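Local coordinates for protein aminotransferase (Paracoccus denitrificans, PDB 4GRX) that probably transfers amino groups between amines or amino acids and keto or aldehyde acceptors, as a pyridoxal-phosphate-dependent class III omega-aminotransferase, at residues M107-L112 with V123-S128; F304-V309 with V340-A345. All coordinates share one frame; numbering follows the deposited sequence.

Interaction 1. Residues M107-L112 with V123-S128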
loop_
_atom_site.group_PDB
_atom_site.type_symbol
_atom_site.label_atom_id
_atom_site.label_comp_id
_atom_site.label_asym_id
_atom_site.label_seq_id
_atom_site.Cartn_x
_atom_site.Cartn_y
_atom_site.Cartn_z
ATOM N N MET A 107 -16.575 -0.907 13.621
ATOM C CA MET A 107 -16.423 0.089 14.678
ATOM C C MET A 107 -15.686 1.356 14.236
ATOM O O MET A 107 -16.182 2.473 14.421
ATOM C CB MET A 107 -15.769 -0.531 15.913
ATOM C CG MET A 107 -16.738 -1.267 16.831
ATOM S SD MET A 107 -15.818 -2.255 18.027
ATOM C CE MET A 107 -17.153 -2.833 19.093
ATOM N N LEU A 108 -14.511 1.183 13.636
ATOM C CA LEU A 108 -13.741 2.334 13.149
ATOM C C LEU A 108 -14.479 3.205 12.124
ATOM O O LEU A 108 -14.528 4.431 12.286
ATOM C CB LEU A 108 -12.380 1.915 12.615
ATOM C CG LEU A 108 -11.462 3.116 12.390
ATOM C CD1 LEU A 108 -11.034 3.741 13.708
ATOM C CD2 LEU A 108 -10.260 2.697 11.570
ATOM N N SER A 109 -15.057 2.577 11.095
ATOM C CA SER A 109 -15.922 3.290 10.138
ATOM C C SER A 109 -16.872 4.243 10.866
ATOM O O SER A 109 -16.881 5.440 10.597
ATOM C CB SER A 109 -16.730 2.314 9.278
ATOM O OG SER A 109 -15.912 1.543 8.419
ATOM N N GLU A 110 -17.640 3.699 11.809
ATOM C CA GLU A 110 -18.591 4.464 12.604
ATOM C C GLU A 110 -17.904 5.603 13.348
ATOM O O GLU A 110 -18.345 6.754 13.290
ATOM C CB GLU A 110 -19.279 3.530 13.585
ATOM C CG GLU A 110 -20.483 4.128 14.287
ATOM C CD GLU A 110 -21.387 3.057 14.872
ATOM O OE1 GLU A 110 -20.851 2.058 15.397
ATOM O OE2 GLU A 110 -22.632 3.207 14.810
ATOM N N LYS A 111 -16.805 5.273 14.023
ATOM C CA LYS A 111 -16.027 6.263 14.762
ATOM C C LYS A 111 -15.503 7.370 13.848
ATOM O O LYS A 111 -15.649 8.561 14.158
ATOM C CB LYS A 111 -14.883 5.586 15.530
ATOM C CG LYS A 111 -13.985 6.524 16.333
ATOM C CD LYS A 111 -14.727 7.502 17.251
ATOM C CE LYS A 111 -15.595 6.817 18.301
ATOM N NZ LYS A 111 -15.778 7.644 19.531
ATOM N N LEU A 112 -14.917 6.963 12.721
ATOM C CA LEU A 112 -14.331 7.892 11.758
ATOM C C LEU A 112 -15.303 8.899 11.138
ATOM O O LEU A 112 -14.966 10.079 11.017
ATOM C CB LEU A 112 -13.581 7.138 10.651
ATOM C CG LEU A 112 -12.128 6.743 10.929
ATOM C CD1 LEU A 112 -11.579 5.897 9.786
ATOM C CD2 LEU A 112 -11.245 7.967 11.166
ATOM N N VAL A 123 -16.618 4.932 4.238
ATOM C CA VAL A 123 -15.197 4.740 4.498
ATOM C C VAL A 123 -14.686 3.523 3.704
ATOM O O VAL A 123 -15.269 2.426 3.772
ATOM C CB VAL A 123 -14.943 4.535 6.024
ATOM C CG1 VAL A 123 -13.460 4.576 6.359
ATOM C CG2 VAL A 123 -15.697 5.572 6.856
ATOM N N PHE A 124 -13.608 3.732 2.948
ATOM C CA PHE A 124 -12.877 2.636 2.307
ATOM C C PHE A 124 -11.431 2.569 2.839
ATOM O O PHE A 124 -10.817 3.608 3.106
ATOM C CB PHE A 124 -12.903 2.787 0.785
ATOM C CG PHE A 124 -12.396 1.574 0.047
ATOM C CD1 PHE A 124 -13.214 0.447 -0.127
ATOM C CD2 PHE A 124 -11.092 1.547 -0.480
ATOM C CE1 PHE A 124 -12.745 -0.672 -0.812
ATOM C CE2 PHE A 124 -10.624 0.430 -1.166
ATOM C CZ PHE A 124 -11.453 -0.675 -1.331
ATOM N N TYR A 125 -10.889 1.359 3.006
ATOM C CA TYR A 125 -9.574 1.223 3.659
ATOM C C TYR A 125 -8.410 0.854 2.731
ATOM O O TYR A 125 -8.593 0.200 1.702
ATOM C CB TYR A 125 -9.646 0.258 4.850
ATOM C CG TYR A 125 -10.522 0.751 5.986
ATOM C CD1 TYR A 125 -10.057 1.700 6.891
ATOM C CD2 TYR A 125 -11.816 0.260 6.157
ATOM C CE1 TYR A 125 -10.854 2.158 7.924
ATOM C CE2 TYR A 125 -12.622 0.715 7.184
ATOM C CZ TYR A 125 -12.137 1.664 8.068
ATOM O OH TYR A 125 -12.928 2.114 9.101
ATOM N N THR A 126 -7.213 1.288 3.126
ATOM C CA THR A 126 -5.979 0.948 2.433
ATOM C C THR A 126 -4.905 0.655 3.463
ATOM O O THR A 126 -5.159 0.704 4.678
ATOM C CB THR A 126 -5.474 2.113 1.569
ATOM O OG1 THR A 126 -5.210 3.240 2.406
ATOM C CG2 THR A 126 -6.494 2.503 0.539
ATOM N N ASN A 127 -3.691 0.384 2.991
ATOM C CA ASN A 127 -2.570 0.208 3.913
ATOM C C ASN A 127 -1.775 1.484 4.110
ATOM O O ASN A 127 -1.342 1.776 5.221
ATOM C CB ASN A 127 -1.664 -0.936 3.467
ATOM C CG ASN A 127 -2.402 -2.259 3.388
ATOM O OD1 ASN A 127 -2.966 -2.726 4.378
ATOM N ND2 ASN A 127 -2.418 -2.861 2.206
ATOM N N SER A 128 -1.614 2.262 3.045
ATOM C CA SER A 128 -0.800 3.471 3.088
ATOM C C SER A 128 -1.579 4.681 2.620
ATOM O O SER A 128 -2.639 4.550 2.018
ATOM C CB SER A 128 0.419 3.284 2.204
ATOM O OG SER A 128 0.030 3.142 0.848
#
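The hydroxyl of Tyr-125 meets Ser-109 on helix 103-115, where Tyr-125 OH and Ser-109 OG share a hydrogen bond of 3.1 Å in which either oxygen could be the donor. Ser-109 OG stands anti to its own carbonyl carbon (chi1 -66°), a setting that brings it to the edge of the phenol ring, near the ring plane and on the CE2 side. The amide of the same serine is also close, with Ser-109 N 3.0 Å from Tyr-125 OH, but the angle is too poor for a hydrogen bond. Two leucines, one turn of helix apart, pack obliquely round the CE1 side of the ring and the hydroxyl. Leu-108 CD2 lies 3.7 Å from Tyr-125 CE1, crossing the tyrosine at a slant, while Leu-112 CD1 comes tip to tip with it, 4.2 Å from CE1. The short strand axis and helix axis are 9.3 Å apart at an angle of 121°. In the fold-type I large domain, strand 122-126 is one of the two outermost strands of the seven-stranded sheet within this chain, where Val-123 makes backbone hydrogen bonds to the second subunit, and helix 103-115 packs against it. Nearer the strand start, Val-123 splits its methyls: CG1 meets Leu-112 CD1 at 4.1 Å, and CG2 packs against the backbone of Ser-109, 3.9 Å from Ser-109 O. All five touching residues are buried. Helix 339-354 backs Leu-108 through Ala-345, Leu-346 and Ile-349. Ser-109 also packs on Tyr-26 of the second subunit, and neighbouring Glu-110 forms a salt bridge with Arg-22 of that subunit.

Interaction 2. Residues F304-V309 with V340-A345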
loop_
_atom_site.group_PDB
_atom_site.type_symbol
_atom_site.label_atom_id
_atom_site.label_comp_id
_atom_site.label_asym_id
_atom_site.label_seq_id
_atom_site.Cartn_x
_atom_site.Cartn_y
_atom_site.Cartn_z
ATOM N N PHE A 304 0.708 0.614 13.169
ATOM C CA PHE A 304 0.166 -0.329 12.189
ATOM C C PHE A 304 -0.159 0.394 10.879
ATOM O O PHE A 304 -0.704 1.505 10.914
ATOM C CB PHE A 304 -1.116 -0.956 12.758
ATOM C CG PHE A 304 -1.591 -2.173 12.018
ATOM C CD1 PHE A 304 -1.242 -3.436 12.452
ATOM C CD2 PHE A 304 -2.407 -2.055 10.890
ATOM C CE1 PHE A 304 -1.692 -4.560 11.783
ATOM C CE2 PHE A 304 -2.860 -3.178 10.224
ATOM C CZ PHE A 304 -2.507 -4.432 10.675
ATOM N N PRO A 305 0.149 -0.231 9.722
ATOM C CA PRO A 305 -0.118 0.383 8.406
ATOM C C PRO A 305 -1.614 0.516 8.068
ATOM O O PRO A 305 -2.295 -0.472 7.817
ATOM C CB PRO A 305 0.580 -0.570 7.411
ATOM C CG PRO A 305 1.429 -1.466 8.237
ATOM C CD PRO A 305 0.770 -1.554 9.581
ATOM N N MET A 306 -2.116 1.740 8.041
ATOM C CA MET A 306 -3.529 1.961 7.805
ATOM C C MET A 306 -3.736 3.213 6.984
ATOM O O MET A 306 -3.072 4.229 7.207
ATOM C CB MET A 306 -4.239 2.145 9.134
ATOM C CG MET A 306 -5.743 1.965 9.091
ATOM S SD MET A 306 -6.211 0.271 9.499
ATOM C CE MET A 306 -7.887 0.599 10.003
ATOM N N GLY A 307 -4.665 3.130 6.039
ATOM C CA GLY A 307 -5.158 4.289 5.305
ATOM C C GLY A 307 -6.675 4.288 5.229
ATOM O O GLY A 307 -7.316 3.235 5.269
ATOM N N ALA A 308 -7.251 5.478 5.121
ATOM C CA ALA A 308 -8.698 5.614 4.995
ATOM C C ALA A 308 -9.098 6.743 4.067
ATOM O O ALA A 308 -8.596 7.873 4.161
ATOM C CB ALA A 308 -9.348 5.803 6.351
ATOM N N VAL A 309 -10.018 6.412 3.173
ATOM C CA VAL A 309 -10.713 7.383 2.353
ATOM C C VAL A 309 -12.081 7.556 3.017
ATOM O O VAL A 309 -12.831 6.568 3.139
ATOM C CB VAL A 309 -10.859 6.841 0.916
ATOM C CG1 VAL A 309 -11.818 7.686 0.083
ATOM C CG2 VAL A 309 -9.496 6.757 0.255
ATOM N N VAL A 340 -6.681 -5.910 13.566
ATOM C CA VAL A 340 -5.651 -5.306 14.397
ATOM C C VAL A 340 -5.531 -3.793 14.166
ATOM O O VAL A 340 -5.563 -3.002 15.113
ATOM C CB VAL A 340 -4.293 -6.010 14.223
ATOM C CG1 VAL A 340 -3.197 -5.223 14.922
ATOM C CG2 VAL A 340 -4.356 -7.423 14.790
ATOM N N GLY A 341 -5.412 -3.391 12.910
ATOM C CA GLY A 341 -5.208 -1.989 12.591
ATOM C C GLY A 341 -6.369 -1.104 12.962
ATOM O O GLY A 341 -6.185 0.062 13.307
ATOM N N CYS A 342 -7.574 -1.653 12.872
ATOM C CA CYS A 342 -8.767 -0.897 13.196
ATOM C C CYS A 342 -8.854 -0.657 14.697
ATOM O O CYS A 342 -9.086 0.475 15.122
ATOM C CB CYS A 342 -10.010 -1.612 12.683
ATOM S SG CYS A 342 -10.246 -1.507 10.893
ATOM N N ALA A 343 -8.648 -1.719 15.482
ATOM C CA ALA A 343 -8.535 -1.636 16.941
ATOM C C ALA A 343 -7.555 -0.561 17.377
ATOM O O ALA A 343 -7.867 0.242 18.264
ATOM C CB ALA A 343 -8.101 -2.973 17.516
ATOM N N ILE A 344 -6.378 -0.559 16.749
ATOM C CA ILE A 344 -5.306 0.358 17.102
ATOM C C ILE A 344 -5.713 1.805 16.829
ATOM O O ILE A 344 -5.455 2.715 17.636
ATOM C CB ILE A 344 -4.003 -0.007 16.356
ATOM C CG1 ILE A 344 -3.414 -1.307 16.935
ATOM C CG2 ILE A 344 -3.009 1.147 16.400
ATOM C CD1 ILE A 344 -2.201 -1.846 16.201
ATOM N N ALA A 345 -6.362 2.004 15.692
ATOM C CA ALA A 345 -6.818 3.318 15.298
ATOM C C ALA A 345 -7.862 3.844 16.294
ATOM O O ALA A 345 -7.796 5.001 16.705
ATOM C CB ALA A 345 -7.360 3.284 13.878
#
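Phe-304 lays its ring against the backbone of Gly-341 at the beginning of helix 339-354. Its CB touches the tip of Ile-344, 3.7 Å from CD1, and with CG anti to the backbone N (chi1 -166°) the ring runs back toward the helix start, from Ile-344 to Gly-341 and Val-340. From CG onward the ring divides its contacts. On one side, Phe-304 CD1 and CE1 run into a single methyl, with Val-340 CG1 3.5 Å from CE1 as the two side chains cross at about a right angle. On the other side, CD2 and CE2 are the ring atoms nearest to Gly-341 CA, which lies over one face, and CZ at the tip is 3.8 Å from Gly-341 N. The result is a CH-pi contact: Gly-341 CA sits 3.6 Å from the ring centroid, 26° off the normal. Glycine has no side chain at this point, and the aromatic face can rest directly on the helix backbone. Pro-305 CD lies over the opposite face, offset toward the rim, 3.4 Å from the ring plane. Met-306, two residues on, reaches the same stretch of helix, its chain bent at chi2 (93°): SD lies 3.7 Å from Gly-341 C, and CE reaches Cys-342 beside CA and SG. No hydrogen bond joins the two segments. Phe-304 also meets Phe-304 of the second subunit edge to face. The contact thus joins the loop leading into strand 307-311 to the first turns of helix 339-354, whose Val-340 and Ile-344 lean on helix 78-90 while Ala-343 touches Gln-104 of helix 103-115.

Overall arrangement
Interaction 1 closes before interaction 2 opens along the chain, yet their centres are only about 7 Å apart. They share the seven-stranded sheet of the large domain, in which strands 122-126 and 307-311 are antiparallel neighbours, with probable backbone bonds from Gly-307 N to Thr-126 O (2.8 Å) and from Val-309 N to Phe-124 O (2.9 Å). Beside the sheet, Leu-108 CD2 meets Met-306 CE at 3.5 Å, and both side chains also touch helix 339-354, Leu-108 through Ala-345 and Met-306 through Cys-342, so that helix 103-115, helix 339-354 and the run-in to strand 307-311 pack together. Both contacts touch the second subunit, so this corner of the domain is at once sheet edge within this chain, helical cover and dimer interface.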